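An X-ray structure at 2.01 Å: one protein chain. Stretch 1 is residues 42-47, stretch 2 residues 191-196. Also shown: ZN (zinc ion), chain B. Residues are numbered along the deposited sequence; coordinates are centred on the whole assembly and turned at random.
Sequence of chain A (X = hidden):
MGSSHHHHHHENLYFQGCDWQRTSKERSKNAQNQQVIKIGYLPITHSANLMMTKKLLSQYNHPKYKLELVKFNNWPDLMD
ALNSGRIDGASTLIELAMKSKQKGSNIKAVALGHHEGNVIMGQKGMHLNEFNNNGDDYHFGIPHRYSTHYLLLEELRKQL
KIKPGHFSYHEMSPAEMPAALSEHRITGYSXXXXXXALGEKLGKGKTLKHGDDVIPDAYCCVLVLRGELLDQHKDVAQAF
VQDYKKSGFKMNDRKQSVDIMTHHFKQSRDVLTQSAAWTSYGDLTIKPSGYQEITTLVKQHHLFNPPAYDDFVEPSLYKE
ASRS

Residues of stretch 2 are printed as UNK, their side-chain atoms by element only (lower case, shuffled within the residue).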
ATOM      1  N   LEU A  42      -2.126   3.448   7.306  1.00 22.64           N
ATOM      2  CA  LEU A  42      -0.757   3.757   7.684  1.00 22.95           C
ATOM      3  C   LEU A  42      -0.369   5.024   6.900  1.00 23.28           C
ATOM      4  O   LEU A  42      -0.868   5.213   5.749  1.00 24.37           O
ATOM      5  CB  LEU A  42       0.200   2.606   7.378  1.00 22.38           C
ATOM      6  CG  LEU A  42       0.451   1.556   8.470  1.00 24.35           C
ATOM      7  CD1 LEU A  42      -0.785   0.640   8.733  1.00 20.50           C
ATOM      8  CD2 LEU A  42       1.691   0.715   8.065  1.00 21.79           C
ATOM      9  N   PRO A  43       0.521   5.886   7.480  1.00 22.71           N
ATOM     10  CA  PRO A  43       0.941   7.164   6.856  1.00 22.22           C
ATOM     11  C   PRO A  43       1.988   6.987   5.734  1.00 23.20           C
ATOM     12  O   PRO A  43       3.122   7.413   5.844  1.00 20.55           O
ATOM     13  CB  PRO A  43       1.517   7.952   8.037  1.00 22.66           C
ATOM     14  CG  PRO A  43       2.124   6.890   8.920  1.00 24.49           C
ATOM     15  CD  PRO A  43       1.242   5.652   8.754  1.00 23.05           C
ATOM     16  N   ILE A  44       1.547   6.363   4.652  1.00 22.57           N
ATOM     17  CA  ILE A  44       2.362   6.087   3.495  1.00 21.94           C
ATOM     18  C   ILE A  44       1.611   6.671   2.302  1.00 21.73           C
ATOM     19  O   ILE A  44       0.410   6.925   2.400  1.00 21.17           O
ATOM     20  CB  ILE A  44       2.533   4.604   3.307  1.00 20.70           C
ATOM     21  CG1 ILE A  44       1.150   3.915   3.266  1.00 18.83           C
ATOM     22  CG2 ILE A  44       3.407   4.029   4.443  1.00 21.11           C
ATOM     23  CD1 ILE A  44       1.200   2.403   3.060  1.00 17.43           C
ATOM     24  N   THR A  45       2.299   6.888   1.188  1.00 22.40           N
ATOM     25  CA  THR A  45       1.643   7.466  -0.004  1.00 22.56           C
ATOM     26  C   THR A  45       0.511   6.590  -0.529  1.00 22.38           C
ATOM     27  O   THR A  45      -0.393   7.081  -1.217  1.00 23.76           O
ATOM     28  CB  THR A  45       2.613   7.696  -1.173  1.00 23.39           C
ATOM     29  OG1 THR A  45       3.079   6.438  -1.679  1.00 23.84           O
ATOM     30  CG2 THR A  45       3.791   8.582  -0.751  1.00 21.86           C
ATOM     31  N   HIS A  46       0.536   5.308  -0.196  1.00 20.92           N
ATOM     32  CA  HIS A  46      -0.486   4.414  -0.689  1.00 21.84           C
ATOM     33  C   HIS A  46      -1.851   4.667  -0.099  1.00 22.35           C
ATOM     34  O   HIS A  46      -2.849   4.176  -0.634  1.00 23.38           O
ATOM     35  CB  HIS A  46      -0.100   2.946  -0.504  1.00 20.92           C
ATOM     36  CG  HIS A  46       1.175   2.580  -1.189  1.00 22.18           C
ATOM     37  ND1 HIS A  46       1.740   1.334  -1.084  1.00 20.05           N
ATOM     38  CD2 HIS A  46       2.027   3.322  -1.938  1.00 23.17           C
ATOM     39  CE1 HIS A  46       2.861   1.304  -1.778  1.00 26.46           C
ATOM     40  NE2 HIS A  46       3.061   2.501  -2.303  1.00 23.74           N
ATOM     41  N   SER A  47      -1.906   5.446   0.975  1.00 22.07           N
ATOM     42  CA  SER A  47      -3.176   5.749   1.613  1.00 21.67           C
ATOM     43  C   SER A  47      -3.573   7.204   1.485  1.00 22.83           C
ATOM     44  O   SER A  47      -4.597   7.594   2.026  1.00 24.86           O
ATOM     45  CB  SER A  47      -3.086   5.387   3.117  1.00 22.02           C
ATOM     46  OG  SER A  47      -2.312   6.349   3.804  1.00 26.30           O
ATOM     47  N   UNK A 191       9.516  -1.083   0.867  1.00 21.46           N
ATOM     48  CA  UNK A 191       8.391  -0.480   1.550  1.00 19.52           C
ATOM     49  C   UNK A 191       7.798   0.624   0.697  1.00 19.95           C
ATOM     50  O   UNK A 191       8.370   0.987  -0.336  1.00 18.26           O
ATOM     51  c   UNK A 191       7.683   0.556   3.748  1.00 21.44           C
ATOM     52  c   UNK A 191       8.864   0.125   2.878  1.00 20.74           C
ATOM     53  c   UNK A 191       9.837   1.308   2.594  1.00 19.08           C
ATOM     54  N   UNK A 192       6.620   1.114   1.097  1.00 20.17           N
ATOM     55  CA  UNK A 192       5.999   2.221   0.395  1.00 20.16           C
ATOM     56  C   UNK A 192       6.693   3.499   0.819  1.00 20.60           C
ATOM     57  O   UNK A 192       7.189   3.602   1.944  1.00 19.80           O
ATOM     58  c   UNK A 192       4.509   2.312   0.734  1.00 20.39           C
ATOM     59  N   UNK A 193       6.724   4.479  -0.060  1.00 21.19           N
ATOM     60  CA  UNK A 193       7.232   5.779   0.343  1.00 23.15           C
ATOM     61  C   UNK A 193       6.234   6.280   1.385  1.00 22.30           C
ATOM     62  O   UNK A 193       5.086   5.833   1.400  1.00 21.24           O
ATOM     63  c   UNK A 193       8.470   6.320  -1.814  1.00 29.59           C
ATOM     64  o   UNK A 193      10.098   6.380  -0.010  1.00 34.64           O
ATOM     65  c   UNK A 193       7.349   6.708  -0.842  1.00 25.34           C
ATOM     66  o   UNK A 193      10.840   6.691  -2.045  1.00 40.02           O
ATOM     67  c   UNK A 193       9.899   6.486  -1.240  1.00 36.34           C
ATOM     68  N   UNK A 194       6.659   7.202   2.263  1.00 21.77           N
ATOM     69  CA  UNK A 194       7.925   7.881   2.303  1.00 22.78           C
ATOM     70  C   UNK A 194       9.042   7.192   3.082  1.00 23.29           C
ATOM     71  O   UNK A 194      10.056   7.816   3.316  1.00 23.01           O
ATOM     72  c   UNK A 194       5.821   7.582   3.409  1.00 23.99           C
ATOM     73  c   UNK A 194       6.535   8.746   4.006  1.00 22.43           C
ATOM     74  c   UNK A 194       7.556   9.179   3.004  1.00 23.17           C
ATOM     75  N   UNK A 195       8.892   5.912   3.409  1.00 23.68           N
ATOM     76  CA  UNK A 195       9.890   5.251   4.248  1.00 24.97           C
ATOM     77  C   UNK A 195      11.218   4.921   3.579  1.00 26.13           C
ATOM     78  O   UNK A 195      12.188   4.622   4.262  1.00 28.59           O
ATOM     79  c   UNK A 195       5.969   5.246   6.650  1.00 25.58           C
ATOM     80  c   UNK A 195       8.249   4.657   6.047  1.00 24.76           C
ATOM     81  c   UNK A 195       6.900   4.668   5.748  1.00 23.01           C
ATOM     82  c   UNK A 195       9.246   4.121   5.068  1.00 25.47           C
ATOM     83  c   UNK A 195       6.440   5.874   7.828  1.00 27.45           C
ATOM     84  c   UNK A 195       8.695   5.315   7.206  1.00 27.13           C
ATOM     85  c   UNK A 195       7.800   5.895   8.100  1.00 29.67           C
ATOM     86  N   UNK A 196      11.286   5.047   2.256  1.00 26.03           N
ATOM     87  CA  UNK A 196      12.556   4.885   1.552  1.00 26.18           C
ATOM     88  C   UNK A 196      13.273   6.223   1.578  1.00 27.63           C
ATOM     89  O   UNK A 196      14.442   6.320   1.988  1.00 26.17           O
TER
HETATM   90 ZN    ZN B 325       1.116  -0.475  -0.198  1.00 23.00          ZN
HETATM   91  O   HOH W   1       2.615  -0.590   1.658  1.00 17.68           O

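Position 191 carries three side-chain carbons, one bonded to CA and bearing the other two. This is a beta-branched, wholly apolar group, and it makes no contact with stretch 1. The residue is Val191, a type at home in a strand, and here a buried one.

Position 192 has a single side-chain carbon, CB, which points toward stretch 1 and lies over one face of the His46 ring. It stands 3.4 Å from the ring centroid, only 19° off the normal, so its C-H bonds meet the pi cloud; CB is also 4.0 Å from CB of Ile44. The residue is Ala192. A lone methyl suits so close an approach, since CB is already 3.2 Å from CE1 of His46.

At position 193 a chain of three carbons ends in two oxygens, the mark of a carboxylate. Its CB lies 4.0 Å from CG2 of Thr45, but the end of the side chain leads away from stretch 1. The residue is Glu193. The carboxylate turns back to its own stretch, where OE1 accepts a hydrogen bond from the backbone N of position 196 at 2.9 Å, while the backbone O faces stretch 1.

Position 194 has three carbons that close a ring onto the backbone N, and the peptide bond before it is cis. The ring carbon attached to N lies 3.6 Å from O of Pro43 and 3.8 Å from CA of Ile44. The residue is Pro194, the type that most readily accepts a cis peptide. With no N-H to donate, it meets stretch 1 by packing alone.

Position 195 shows one carbon followed by a six-carbon ring, without a hydroxyl. The ring comes nearer to stretch 1 than its CB direction suggests, and CG2 of Ile44 sits at its edge. The residue is Phe195, whose CE2 is 3.6 Å from that CG2; its length carries an apolar surface to Ile44.

Position 196 has no side-chain atoms and touches nothing on stretch 1. It is Gly196; an ideal CB here would lie 3.0 Å from OE1 of Glu193 and be crowded.

The contact turns on one hydrogen bond, from N of Thr45 to O of Glu193, 3.0 Å long and nearly straight at 166°. Around it, Ile44 packs against Ala192, Pro194 and Phe195. His46, covered on one face by Ala192, binds zinc through ND1 at 2.1 Å, so the packing adjoins a metal site.

Stretch 2, residues 191-196: VAEPFG
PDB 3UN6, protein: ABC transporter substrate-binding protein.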